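Local coordinates for protein agmatine N-acetyltransferase (Drosophila melanogaster, PDB 7CIW) that probably transfers the acetyl group of acetyl-CoA to the primary amine of agmatine, as a GNAT-family enzyme of the arylalkylamine N-acetyltransferase subfamily, at residues E46-E51 / R93-G98; A38-P43 / G101-L106; H105-V110 / S163-S168; A28-E33 / E51-N56. The protein carries 1 engineered substitution. All coordinates share one frame; numbering follows the deposited sequence.

Interaction 1 of 4, residues E46-E51 / R93-G98; sequences EAADKE and RKYAGG. With G0R (N-(4-carbamimidamidobutyl)ethanamide), chain C.
Ala48 meets the ring of Tyr95 in the one apolar touch of this contact: its CB lies 3.5 Å from Tyr95 CE1, approaching the ring obliquely near the hydroxyl end. A small methyl suits this place because the helix can come close to a broad aromatic side chain. Lys94 CG lies over one face of the same ring, and Trp100 of helix 99-114 packs against both Ala48 and Tyr95.

The polar part centres on Glu46, whose extended chain carries OE2 to 3.4 Å from Gly98 C. No bond joins these two residues. OE2 instead accepts from Lys99 N and OE1, weakly, from Trp100 N, amides at the start of helix 99-114. Glu46 and Gly98 are themselves N-cap residues, of helices 47-54 and 99-114, so the starts of two helices are drawn together at the surface of this GNAT domain. A CB on Gly98 would fall only 2.7 Å from Glu46 OE2. The neighbouring Gly97 is the third residue of a type II beta turn from Tyr95 to Gly98, with phi at 114°, where a side chain would be jammed against the preceding carbonyl oxygen.

Asp49 turns to the bound N-acetylagmatine. With CG anti to the backbone N (chi1 -175°), the carboxylate faces the guanidino end of the ligand and grips it with two bonds. N11 donates to Asp49 OD1 at 2.5 Å, nearly straight at 160°, and N12 to OD2 at 3.1 Å. OD1 has a second partner in Tyr31 OH.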
# COMPACT_ATOMS: atom_id res chain seq x y z
N GLU A 46 -5.59 -1.86 -14.00
CA GLU A 46 -4.96 -2.40 -15.19
C GLU A 46 -4.04 -3.56 -14.83
O GLU A 46 -3.66 -3.75 -13.67
CB GLU A 46 -4.19 -1.31 -15.94
CG GLU A 46 -5.06 -0.13 -16.32
CD GLU A 46 -4.29 0.97 -17.03
OE1 GLU A 46 -3.04 0.93 -17.02
OE2 GLU A 46 -4.94 1.87 -17.60
N ALA A 47 -3.69 -4.36 -15.85
CA ALA A 47 -2.87 -5.54 -15.60
C ALA A 47 -1.56 -5.18 -14.92
O ALA A 47 -1.12 -5.88 -14.00
CB ALA A 47 -2.59 -6.27 -16.92
N ALA A 48 -0.92 -4.09 -15.35
CA ALA A 48 0.38 -3.73 -14.78
C ALA A 48 0.26 -3.35 -13.31
O ALA A 48 1.18 -3.61 -12.52
CB ALA A 48 0.99 -2.58 -15.58
N ASP A 49 -0.86 -2.74 -12.94
CA ASP A 49 -1.15 -2.41 -11.54
C ASP A 49 -1.20 -3.68 -10.69
O ASP A 49 -0.47 -3.83 -9.71
CB ASP A 49 -2.47 -1.64 -11.49
CG ASP A 49 -2.85 -1.12 -10.10
OD1 ASP A 49 -2.41 -1.68 -9.07
OD2 ASP A 49 -3.65 -0.16 -10.06
N LYS A 50 -2.07 -4.62 -11.09
CA LYS A 50 -2.17 -5.90 -10.40
C LYS A 50 -0.83 -6.63 -10.38
O LYS A 50 -0.44 -7.21 -9.36
CB LYS A 50 -3.23 -6.76 -11.08
CG LYS A 50 -4.61 -6.09 -11.13
CD LYS A 50 -5.69 -6.99 -11.74
CE LYS A 50 -5.52 -7.12 -13.24
NZ LYS A 50 -6.63 -7.93 -13.86
N GLU A 51 -0.13 -6.63 -11.51
CA GLU A 51 1.14 -7.34 -11.59
C GLU A 51 2.17 -6.76 -10.64
O GLU A 51 2.96 -7.50 -10.03
CB GLU A 51 1.66 -7.31 -13.03
CG GLU A 51 0.92 -8.27 -13.95
CD GLU A 51 1.45 -8.23 -15.37
OE1 GLU A 51 2.66 -7.96 -15.55
OE2 GLU A 51 0.66 -8.49 -16.31
N ARG A 93 6.63 7.19 -16.17
CA ARG A 93 6.74 7.50 -17.59
C ARG A 93 6.38 6.30 -18.46
O ARG A 93 5.66 6.44 -19.45
CB ARG A 93 8.15 7.99 -17.92
CG ARG A 93 8.57 7.68 -19.36
CD ARG A 93 9.64 8.63 -19.89
NE ARG A 93 10.91 8.57 -19.16
CZ ARG A 93 11.70 7.51 -19.09
NH1 ARG A 93 11.37 6.38 -19.71
NH2 ARG A 93 12.84 7.57 -18.40
N LYS A 94 6.87 5.11 -18.09
CA LYS A 94 6.61 3.92 -18.91
C LYS A 94 5.12 3.71 -19.12
O LYS A 94 4.69 3.31 -20.21
CB LYS A 94 7.23 2.69 -18.26
CG LYS A 94 7.02 1.42 -19.10
CD LYS A 94 7.29 0.16 -18.31
CE LYS A 94 8.61 0.22 -17.58
NZ LYS A 94 8.98 -1.12 -17.03
N TYR A 95 4.30 3.98 -18.10
CA TYR A 95 2.89 3.65 -18.15
C TYR A 95 2.00 4.87 -18.32
O TYR A 95 0.78 4.74 -18.27
CB TYR A 95 2.49 2.88 -16.89
CG TYR A 95 3.09 1.50 -16.84
CD1 TYR A 95 2.61 0.49 -17.67
CD2 TYR A 95 4.15 1.21 -16.00
CE1 TYR A 95 3.17 -0.77 -17.64
CE2 TYR A 95 4.72 -0.06 -15.97
CZ TYR A 95 4.22 -1.04 -16.80
OH TYR A 95 4.77 -2.30 -16.77
N ALA A 96 2.60 6.05 -18.53
CA ALA A 96 1.82 7.27 -18.69
C ALA A 96 0.78 7.11 -19.79
O ALA A 96 1.06 6.55 -20.85
CB ALA A 96 2.75 8.45 -19.00
N GLY A 97 -0.43 7.58 -19.52
CA GLY A 97 -1.52 7.51 -20.47
C GLY A 97 -2.66 6.61 -20.06
O GLY A 97 -3.74 6.69 -20.66
N GLY A 98 -2.47 5.75 -19.06
CA GLY A 98 -3.50 4.86 -18.59
C GLY A 98 -3.80 5.07 -17.12
O GLY A 98 -3.24 5.95 -16.46
C10 G0R C . -2.46 0.72 -6.57
N12 G0R C . -3.72 1.07 -7.21
C1 G0R C . -1.38 0.95 1.85
C2 G0R C . -2.13 1.35 0.58
C5 G0R C . -2.38 2.93 -1.37
C6 G0R C . -1.59 2.55 -2.62
C7 G0R C . -2.17 3.15 -3.90
C8 G0R C . -2.96 2.18 -4.80
N4 G0R C . -1.70 2.52 -0.16
N9 G0R C . -2.11 1.23 -5.48
N11 G0R C . -1.58 -0.24 -7.20
O3 G0R C . -3.06 0.71 0.21

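Interaction 2 of 4, residues A38-P43 / G101-L106; sequences AGTHPP and GSILHL
The wall beside the guanidino end of the N-acetylagmatine pocket is partly built where Thr40, in the loop between helices 35-38 and 47-54, rests on Ser102 and Ile103 of helix 99-114. Thr40 uses its two branches differently. CG2 comes within 4.2 Å of Ser102 CB, a loose carbon-to-carbon touch, while OG1 lies 3.8 Å from Ile103 CD1. The Thr40 and Ile103 side chains cross obliquely, and the outer end of Ile103 also touches the ligand.

A chi1 of 47° places OG1 between the backbone N and the carbonyl carbon, where it reaches Leu36 O and Lys99 NZ, the lysine that is also bonded to Pro42 O.

Within the helix, Gly101 O takes two donors. His105 N gives the ordinary helical bond of 2.9 Å, and His105 ND1, which therefore carries a hydrogen, adds another of 2.8 Å. The ND1 bond lies in the imidazole plane but rises 45° out of the carbonyl plane, and the two donors reach the oxygen from opposite faces.

Threonine suits its place because one residue offers both a methyl for the helix and a hydroxyl that can bond to Leu36 and Lys99. The chemistry implies a division of labour: residues 101-106 meet the loop by van der Waals contact alone, while hydrogen bonds from loop to helix come from Lys99, just before them, with Leu36 O the buried hydroxyl's other partner.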
# COMPACT_ATOMS: atom_id res chain seq x y z
N ALA A 38 -10.27 4.27 -6.91
CA ALA A 38 -11.64 4.76 -7.04
C ALA A 38 -11.69 6.13 -7.71
O ALA A 38 -12.72 6.50 -8.27
CB ALA A 38 -12.32 4.83 -5.68
N GLY A 39 -10.59 6.87 -7.67
CA GLY A 39 -10.52 8.20 -8.22
C GLY A 39 -9.99 8.29 -9.64
O GLY A 39 -9.76 9.39 -10.14
N THR A 40 -9.79 7.15 -10.30
CA THR A 40 -9.35 7.07 -11.68
C THR A 40 -10.29 6.12 -12.41
O THR A 40 -11.14 5.47 -11.81
CB THR A 40 -7.89 6.61 -11.78
OG1 THR A 40 -7.71 5.46 -10.95
CG2 THR A 40 -6.94 7.70 -11.32
N HIS A 41 -10.13 6.04 -13.73
CA HIS A 41 -11.08 5.31 -14.56
C HIS A 41 -10.34 4.45 -15.57
O HIS A 41 -9.24 4.82 -16.00
CB HIS A 41 -12.03 6.28 -15.28
CG HIS A 41 -12.67 7.25 -14.35
ND1 HIS A 41 -13.82 6.96 -13.65
CD2 HIS A 41 -12.29 8.49 -13.95
CE1 HIS A 41 -14.14 7.99 -12.88
NE2 HIS A 41 -13.23 8.93 -13.05
N PRO A 42 -10.89 3.28 -15.94
CA PRO A 42 -12.13 2.66 -15.45
C PRO A 42 -11.98 2.20 -13.99
O PRO A 42 -10.87 2.33 -13.46
CB PRO A 42 -12.31 1.47 -16.40
CG PRO A 42 -10.93 1.13 -16.82
CD PRO A 42 -10.23 2.45 -16.96
N PRO A 43 -13.04 1.69 -13.37
CA PRO A 43 -12.91 1.27 -11.96
C PRO A 43 -11.91 0.16 -11.74
O PRO A 43 -11.25 0.13 -10.69
CB PRO A 43 -14.34 0.83 -11.59
CG PRO A 43 -15.02 0.58 -12.90
CD PRO A 43 -14.44 1.58 -13.83
N GLY A 101 -0.77 4.56 -15.13
CA GLY A 101 0.11 5.71 -15.30
C GLY A 101 -0.29 6.89 -14.44
O GLY A 101 0.57 7.57 -13.87
N SER A 102 -1.60 7.16 -14.32
CA SER A 102 -2.07 8.23 -13.46
C SER A 102 -1.79 7.93 -11.99
O SER A 102 -1.34 8.80 -11.23
CB SER A 102 -3.57 8.45 -13.67
OG SER A 102 -3.84 8.96 -14.96
N ILE A 103 -2.04 6.69 -11.58
CA ILE A 103 -1.77 6.29 -10.20
C ILE A 103 -0.27 6.37 -9.91
O ILE A 103 0.16 6.92 -8.89
CB ILE A 103 -2.34 4.89 -9.94
CG1 ILE A 103 -3.87 4.91 -10.07
CG2 ILE A 103 -1.88 4.33 -8.58
CD1 ILE A 103 -4.56 3.56 -9.88
N LEU A 104 0.55 5.85 -10.83
CA LEU A 104 2.00 5.91 -10.64
C LEU A 104 2.52 7.34 -10.62
O LEU A 104 3.47 7.63 -9.89
CB LEU A 104 2.71 5.12 -11.74
CG LEU A 104 2.92 3.64 -11.45
CD1 LEU A 104 3.49 2.97 -12.68
CD2 LEU A 104 3.83 3.44 -10.24
N HIS A 105 1.93 8.24 -11.40
CA HIS A 105 2.45 9.61 -11.37
C HIS A 105 2.21 10.26 -10.00
O HIS A 105 3.08 10.98 -9.50
CB HIS A 105 1.84 10.44 -12.50
CG HIS A 105 2.65 10.39 -13.76
ND1 HIS A 105 2.41 9.48 -14.77
CD2 HIS A 105 3.72 11.12 -14.16
CE1 HIS A 105 3.28 9.67 -15.75
NE2 HIS A 105 4.09 10.65 -15.40
N LEU A 106 1.07 9.97 -9.36
CA LEU A 106 0.88 10.46 -8.00
C LEU A 106 1.85 9.77 -7.03
O LEU A 106 2.53 10.44 -6.24
CB LEU A 106 -0.56 10.26 -7.54
CG LEU A 106 -0.78 10.81 -6.13
CD1 LEU A 106 -2.00 11.70 -6.06
CD2 LEU A 106 -0.83 9.72 -5.04

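Interaction 3 of 4, residues H105-V110 / S163-S168; sequences HLLSAV and SVDCTS. With COA (coenzyme A), chain B; G0R (N-(4-carbamimidamidobutyl)ethanamide), chain C.
With chi1 at -58°, Asp165 sets its CG anti to the carbonyl carbon and holds the carboxylate out against helix 99-114, while Val110, at 172°, turns CG1 to meet it. Asp165 OD1 lies 3.4 Å from Val110 CG1, the two side chains running past each other in opposite directions. OD2 approaches the end of Leu107, 3.8 Å from CD2.

A water bridges the same two segments, donating to Asp165 OD2 at 2.5 Å and to Leu107 O at 3.0 Å. It thus links a helix carbonyl to one oxygen of the buried carboxylate, while OD1 is bonded to Thr211 OG1 of the adjacent strand 208-215. If an alanine stood at Asp165, the bridging water and the Thr211 hydroxyl would probably lose their shared mate, and a gap would be likely to open beside Val110 and Leu107.

The strand concerned, 161-166, runs parallel to 125-133. In GNAT enzymes these two central strands splay apart, and the acyl-CoA arm enters between them. Here strand 161-166 ends beside both bound groups: Cys166 is the centre of an inverse gamma turn, and Asp165 O accepts a weak, bent bond from N4 of N-acetylagmatine (3.1 Å, 126°). Thr167 closes the turn, with OG1 3.5 Å from coenzyme A C2P and hydrogen-bonded to Glu34. Branched Val164 sends CG2 to within 3.7 Å of the ligand's acetyl methyl, C1, an apolar match for an apolar group.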
# COMPACT_ATOMS: atom_id res chain seq x y z
N HIS A 105 1.93 8.24 -11.40
CA HIS A 105 2.45 9.61 -11.37
C HIS A 105 2.21 10.26 -10.00
O HIS A 105 3.08 10.98 -9.50
CB HIS A 105 1.84 10.44 -12.50
CG HIS A 105 2.65 10.39 -13.76
ND1 HIS A 105 2.41 9.48 -14.77
CD2 HIS A 105 3.72 11.12 -14.16
CE1 HIS A 105 3.28 9.67 -15.75
NE2 HIS A 105 4.09 10.65 -15.40
N LEU A 106 1.07 9.97 -9.36
CA LEU A 106 0.88 10.46 -8.00
C LEU A 106 1.85 9.77 -7.03
O LEU A 106 2.53 10.44 -6.24
CB LEU A 106 -0.56 10.26 -7.54
CG LEU A 106 -0.78 10.81 -6.13
CD1 LEU A 106 -2.00 11.70 -6.06
CD2 LEU A 106 -0.83 9.72 -5.04
N LEU A 107 1.93 8.44 -7.09
CA LEU A 107 2.81 7.73 -6.16
C LEU A 107 4.26 8.15 -6.33
O LEU A 107 5.03 8.21 -5.36
CB LEU A 107 2.64 6.23 -6.35
CG LEU A 107 1.30 5.67 -5.89
CD1 LEU A 107 1.19 4.18 -6.22
CD2 LEU A 107 1.10 5.90 -4.40
N SER A 108 4.67 8.44 -7.57
CA SER A 108 6.05 8.85 -7.80
C SER A 108 6.30 10.25 -7.27
O SER A 108 7.37 10.52 -6.72
CB SER A 108 6.36 8.76 -9.30
OG SER A 108 7.63 9.32 -9.61
N ALA A 109 5.33 11.16 -7.43
CA ALA A 109 5.48 12.47 -6.82
C ALA A 109 5.68 12.35 -5.31
O ALA A 109 6.51 13.06 -4.73
CB ALA A 109 4.26 13.35 -7.13
N VAL A 110 4.94 11.44 -4.67
CA VAL A 110 5.07 11.25 -3.22
C VAL A 110 6.42 10.64 -2.86
O VAL A 110 7.05 11.02 -1.87
CB VAL A 110 3.90 10.39 -2.72
CG1 VAL A 110 4.10 10.02 -1.27
CG2 VAL A 110 2.57 11.13 -2.93
N SER A 163 7.44 2.38 5.73
CA SER A 163 6.73 3.54 5.20
C SER A 163 5.42 3.09 4.56
O SER A 163 5.28 1.94 4.14
CB SER A 163 7.57 4.32 4.18
OG SER A 163 7.98 3.48 3.10
N VAL A 164 4.46 4.02 4.47
CA VAL A 164 3.16 3.70 3.89
C VAL A 164 2.49 4.99 3.42
O VAL A 164 2.50 5.99 4.14
CB VAL A 164 2.29 2.91 4.89
CG1 VAL A 164 2.09 3.71 6.20
CG2 VAL A 164 0.95 2.52 4.27
N ASP A 165 1.95 4.99 2.19
CA ASP A 165 1.20 6.13 1.67
C ASP A 165 -0.28 5.93 1.98
O ASP A 165 -0.97 5.20 1.27
CB ASP A 165 1.40 6.29 0.16
CG ASP A 165 2.85 6.47 -0.24
OD1 ASP A 165 3.60 7.13 0.51
OD2 ASP A 165 3.23 5.96 -1.31
N CYS A 166 -0.77 6.60 3.01
CA CYS A 166 -2.18 6.49 3.37
C CYS A 166 -3.00 7.40 2.47
O CYS A 166 -3.21 8.58 2.75
CB CYS A 166 -2.37 6.81 4.85
SG CYS A 166 -1.55 5.63 5.95
N THR A 167 -3.43 6.84 1.35
CA THR A 167 -4.34 7.52 0.46
C THR A 167 -5.73 7.65 1.08
O THR A 167 -6.51 8.52 0.66
CB THR A 167 -4.41 6.77 -0.87
OG1 THR A 167 -4.84 5.43 -0.62
CG2 THR A 167 -3.03 6.72 -1.51
N SER A 168 -6.03 6.83 2.08
CA SER A 168 -7.32 6.78 2.77
C SER A 168 -7.14 7.30 4.19
O SER A 168 -6.18 6.93 4.87
CB SER A 168 -7.84 5.35 2.79
OG SER A 168 -8.83 5.17 3.79
N1A COA B . -15.20 3.11 5.80
C2A COA B . -15.89 3.55 6.89
N3A COA B . -15.42 3.30 8.16
C4A COA B . -14.27 2.63 8.33
C5A COA B . -13.60 2.19 7.26
C6A COA B . -14.07 2.45 5.99
N6A COA B . -13.69 2.19 4.54
N7A COA B . -12.48 1.54 7.66
C8A COA B . -12.45 1.56 9.00
N9A COA B . -13.54 2.23 9.41
C1B COA B . -14.06 2.53 10.61
C2B COA B . -14.33 1.17 11.31
O2B COA B . -15.62 0.58 10.91
C3B COA B . -14.23 1.43 12.63
O3B COA B . -15.34 2.17 13.20
P3B COA B . -16.65 1.44 13.93
O7A COA B . -16.23 0.14 14.58
O8A COA B . -17.29 2.42 14.92
O9A COA B . -17.63 1.17 12.80
C4B COA B . -13.01 2.52 12.71
O4B COA B . -12.98 3.16 11.55
C5B COA B . -11.69 1.87 13.05
O5B COA B . -11.59 0.69 12.27
P1A COA B . -10.10 -0.02 11.98
O1A COA B . -8.92 0.91 12.28
O2A COA B . -10.02 -1.35 12.72
O3A COA B . -10.10 -0.26 10.35
P2A COA B . -9.73 -1.65 9.56
O4A COA B . -10.78 -2.69 9.81
O5A COA B . -8.33 -2.09 9.93
O6A COA B . -9.82 -1.13 8.00
CBP COA B . -8.80 -0.27 6.11
CCP COA B . -8.99 -0.09 7.59
CDP COA B . -7.91 -1.55 5.90
CEP COA B . -8.09 0.96 5.52
CAP COA B . -10.18 -0.40 5.47
OAP COA B . -10.84 0.83 5.58
C9P COA B . -10.14 -0.78 3.97
O9P COA B . -9.92 -1.89 3.59
N8P COA B . -10.42 0.27 3.00
C7P COA B . -10.47 -0.01 1.56
C6P COA B . -9.05 -0.14 0.85
C5P COA B . -8.24 1.05 1.30
O5P COA B . -8.63 2.18 1.15
N4P COA B . -6.92 0.74 1.92
C3P COA B . -6.01 1.74 2.45
C2P COA B . -5.41 2.65 1.38
S1P COA B . -4.18 3.57 2.36
C10 G0R C . -2.46 0.72 -6.57
N12 G0R C . -3.72 1.07 -7.21
C1 G0R C . -1.38 0.95 1.85
C2 G0R C . -2.13 1.35 0.58
C5 G0R C . -2.38 2.93 -1.37
C6 G0R C . -1.59 2.55 -2.62
C7 G0R C . -2.17 3.15 -3.90
C8 G0R C . -2.96 2.18 -4.80
N4 G0R C . -1.70 2.52 -0.16
N9 G0R C . -2.11 1.23 -5.48
N11 G0R C . -1.58 -0.24 -7.20
O3 G0R C . -3.06 0.71 0.21
O HOH W 1 5.07 6.31 -3.04

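Interaction 4 of 4, residues A28-E33 / E51-N56; sequences AHYYPE and EFLLSN. With G0R (N-(4-carbamimidamidobutyl)ethanamide), chain C; COA (coenzyme A), chain B.
Tyr31 and Leu53 face each other across two backbones that stay well apart, their CA atoms 11.4 Å distant, so only long side chains can join them. Residues 28-33 leave helix 19-30 through a wider pi-type turn, and 51-56 hold the last part of helix 47-54 and the residues that follow it. There Leu53 O accepts from both the N and the ND2 of Asn56, which reach it from the same face of the carbonyl plane, the ND2 bond measuring 3.1 Å.

Tyr31 and Leu53 approach from opposite directions. CD1 of the leucine lies 3.2 Å from Tyr31 OH and 3.8 Å from CZ, obliquely placed on the ring; the hydroxyl itself is bonded to Asp49. The same methyl touches Tyr30 at 4.3 Å from CE2, so one branched leucine fills the space beside two aromatic rings.

Tyr30 brings its hydroxyl to the reaction product: OH donates to the acetyl oxygen O3 of N-acetylagmatine at 2.7 Å, with O3 lying in the plane of the ring at its edge. On the cofactor side, Tyr30 CD1 is 3.7 Å from coenzyme A C6P. A phenylalanine in place of Tyr30 would probably leave the acetyl oxygen without this donor and the amide end of the ligand freer to turn.

Leu53 also packs on Leu26 of helix 19-30, on His129 and Ala130 of strand 125-133 and on Val76 of strand 70-80, while Tyr30 touches Ala130, so the contact lies where helices 19-30 and 47-54 pack against strands 70-80 and 125-133 of the central sheet.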
# COMPACT_ATOMS: atom_id res chain seq x y z
N ALA A 28 -11.98 -7.53 -4.91
CA ALA A 28 -13.30 -7.45 -4.30
C ALA A 28 -13.40 -6.36 -3.23
O ALA A 28 -14.42 -5.68 -3.14
CB ALA A 28 -13.68 -8.80 -3.68
N HIS A 29 -12.36 -6.19 -2.41
CA HIS A 29 -12.48 -5.40 -1.19
C HIS A 29 -11.37 -4.39 -0.97
O HIS A 29 -11.44 -3.63 0.01
CB HIS A 29 -12.56 -6.33 0.03
CG HIS A 29 -13.76 -7.22 0.02
ND1 HIS A 29 -15.04 -6.73 -0.12
CD2 HIS A 29 -13.89 -8.56 0.12
CE1 HIS A 29 -15.90 -7.73 -0.11
NE2 HIS A 29 -15.23 -8.86 0.04
N TYR A 30 -10.36 -4.35 -1.82
CA TYR A 30 -9.33 -3.33 -1.74
C TYR A 30 -9.48 -2.31 -2.86
O TYR A 30 -9.75 -1.14 -2.60
CB TYR A 30 -7.93 -3.98 -1.80
CG TYR A 30 -6.81 -2.97 -1.93
CD1 TYR A 30 -6.43 -2.19 -0.84
CD2 TYR A 30 -6.13 -2.80 -3.13
CE1 TYR A 30 -5.41 -1.27 -0.94
CE2 TYR A 30 -5.11 -1.88 -3.25
CZ TYR A 30 -4.75 -1.11 -2.15
OH TYR A 30 -3.73 -0.20 -2.26
N TYR A 31 -9.34 -2.76 -4.10
CA TYR A 31 -9.34 -1.84 -5.23
C TYR A 31 -10.62 -1.01 -5.38
O TYR A 31 -10.50 0.17 -5.74
CB TYR A 31 -9.09 -2.64 -6.51
CG TYR A 31 -7.66 -2.98 -6.82
CD1 TYR A 31 -6.72 -1.98 -7.11
CD2 TYR A 31 -7.25 -4.31 -6.90
CE1 TYR A 31 -5.41 -2.30 -7.46
CE2 TYR A 31 -5.94 -4.64 -7.24
CZ TYR A 31 -5.03 -3.63 -7.53
OH TYR A 31 -3.75 -3.96 -7.88
N PRO A 32 -11.83 -1.53 -5.18
CA PRO A 32 -13.02 -0.69 -5.41
C PRO A 32 -13.12 0.52 -4.50
O PRO A 32 -13.72 1.52 -4.90
CB PRO A 32 -14.19 -1.66 -5.18
CG PRO A 32 -13.60 -3.01 -5.47
CD PRO A 32 -12.21 -2.94 -4.92
N GLU A 33 -12.51 0.47 -3.31
CA GLU A 33 -12.60 1.57 -2.34
C GLU A 33 -11.28 2.29 -2.11
O GLU A 33 -11.29 3.37 -1.49
CB GLU A 33 -13.12 1.04 -1.00
CG GLU A 33 -14.46 0.34 -1.10
CD GLU A 33 -14.80 -0.43 0.16
OE1 GLU A 33 -15.09 0.22 1.18
OE2 GLU A 33 -14.76 -1.68 0.11
N GLU A 51 -0.13 -6.63 -11.51
CA GLU A 51 1.14 -7.34 -11.59
C GLU A 51 2.17 -6.76 -10.64
O GLU A 51 2.96 -7.50 -10.03
CB GLU A 51 1.66 -7.31 -13.03
CG GLU A 51 0.92 -8.27 -13.95
CD GLU A 51 1.45 -8.23 -15.37
OE1 GLU A 51 2.66 -7.96 -15.55
OE2 GLU A 51 0.66 -8.49 -16.31
N PHE A 52 2.19 -5.44 -10.48
CA PHE A 52 3.14 -4.85 -9.55
C PHE A 52 2.87 -5.30 -8.12
O PHE A 52 3.81 -5.65 -7.39
CB PHE A 52 3.12 -3.33 -9.61
CG PHE A 52 3.86 -2.71 -8.46
CD1 PHE A 52 5.23 -2.91 -8.34
CD2 PHE A 52 3.19 -2.03 -7.46
CE1 PHE A 52 5.93 -2.39 -7.27
CE2 PHE A 52 3.90 -1.51 -6.38
CZ PHE A 52 5.27 -1.69 -6.29
N LEU A 53 1.61 -5.27 -7.70
CA LEU A 53 1.31 -5.75 -6.35
C LEU A 53 1.81 -7.17 -6.18
O LEU A 53 2.49 -7.50 -5.20
CB LEU A 53 -0.20 -5.65 -6.07
CG LEU A 53 -0.71 -4.24 -5.79
CD1 LEU A 53 -2.10 -4.29 -5.18
CD2 LEU A 53 0.26 -3.48 -4.89
N LEU A 54 1.51 -8.04 -7.16
CA LEU A 54 1.90 -9.44 -7.02
C LEU A 54 3.41 -9.63 -7.12
O LEU A 54 3.92 -10.64 -6.63
CB LEU A 54 1.17 -10.27 -8.08
CG LEU A 54 -0.34 -10.36 -7.87
CD1 LEU A 54 -0.96 -11.26 -8.96
CD2 LEU A 54 -0.70 -10.85 -6.45
N SER A 55 4.12 -8.68 -7.72
CA SER A 55 5.58 -8.78 -7.79
C SER A 55 6.23 -8.71 -6.41
O SER A 55 7.43 -8.99 -6.29
CB SER A 55 6.15 -7.68 -8.69
OG SER A 55 6.15 -6.41 -8.05
N ASN A 56 5.48 -8.36 -5.37
CA ASN A 56 6.02 -8.33 -4.03
C ASN A 56 5.91 -9.65 -3.31
O ASN A 56 6.56 -9.83 -2.27
CB ASN A 56 5.32 -7.24 -3.21
CG ASN A 56 5.59 -5.88 -3.74
OD1 ASN A 56 6.69 -5.33 -3.56
ND2 ASN A 56 4.61 -5.31 -4.43
C10 G0R C . -2.46 0.72 -6.57
N12 G0R C . -3.72 1.07 -7.21
C1 G0R C . -1.38 0.95 1.85
C2 G0R C . -2.13 1.35 0.58
C5 G0R C . -2.38 2.93 -1.37
C6 G0R C . -1.59 2.55 -2.62
C7 G0R C . -2.17 3.15 -3.90
C8 G0R C . -2.96 2.18 -4.80
N4 G0R C . -1.70 2.52 -0.16
N9 G0R C . -2.11 1.23 -5.48
N11 G0R C . -1.58 -0.24 -7.20
O3 G0R C . -3.06 0.71 0.21
N1A COA B . -15.20 3.11 5.80
C2A COA B . -15.89 3.55 6.89
N3A COA B . -15.42 3.30 8.16
C4A COA B . -14.27 2.63 8.33
C5A COA B . -13.60 2.19 7.26
C6A COA B . -14.07 2.45 5.99
N6A COA B . -13.69 2.19 4.54
N7A COA B . -12.48 1.54 7.66
C8A COA B . -12.45 1.56 9.00
N9A COA B . -13.54 2.23 9.41
C1B COA B . -14.06 2.53 10.61
C2B COA B . -14.33 1.17 11.31
O2B COA B . -15.62 0.58 10.91
C3B COA B . -14.23 1.43 12.63
O3B COA B . -15.34 2.17 13.20
P3B COA B . -16.65 1.44 13.93
O7A COA B . -16.23 0.14 14.58
O8A COA B . -17.29 2.42 14.92
O9A COA B . -17.63 1.17 12.80
C4B COA B . -13.01 2.52 12.71
O4B COA B . -12.98 3.16 11.55
C5B COA B . -11.69 1.87 13.05
O5B COA B . -11.59 0.69 12.27
P1A COA B . -10.10 -0.02 11.98
O1A COA B . -8.92 0.91 12.28
O2A COA B . -10.02 -1.35 12.72
O3A COA B . -10.10 -0.26 10.35
P2A COA B . -9.73 -1.65 9.56
O4A COA B . -10.78 -2.69 9.81
O5A COA B . -8.33 -2.09 9.93
O6A COA B . -9.82 -1.13 8.00
CBP COA B . -8.80 -0.27 6.11
CCP COA B . -8.99 -0.09 7.59
CDP COA B . -7.91 -1.55 5.90
CEP COA B . -8.09 0.96 5.52
CAP COA B . -10.18 -0.40 5.47
OAP COA B . -10.84 0.83 5.58
C9P COA B . -10.14 -0.78 3.97
O9P COA B . -9.92 -1.89 3.59
N8P COA B . -10.42 0.27 3.00
C7P COA B . -10.47 -0.01 1.56
C6P COA B . -9.05 -0.14 0.85
C5P COA B . -8.24 1.05 1.30
O5P COA B . -8.63 2.18 1.15
N4P COA B . -6.92 0.74 1.92
C3P COA B . -6.01 1.74 2.45
C2P COA B . -5.41 2.65 1.38
S1P COA B . -4.18 3.57 2.36

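From the N terminus, interaction 4 opens first, at the end of helix 19-30, and closes a short loop on helix 47-54. Before it closes, the loop of interaction 2 (38-43) and the start of helix 47-54 in interaction 1 have begun, so interactions 1 and 2 both cross it. Interaction 1 then closes on the end of helix 84-95, nested inside the larger loop that interaction 2 closes on helix 99-114. Interaction 3 starts on that same helix, sharing His105 and Leu106 with interaction 2, and runs on to strand 161-166, in series with interactions 1 and 4. Helices 47-54 and 99-114 thereby link the N-terminal helices to the central sheet around the bound N-acetylagmatine.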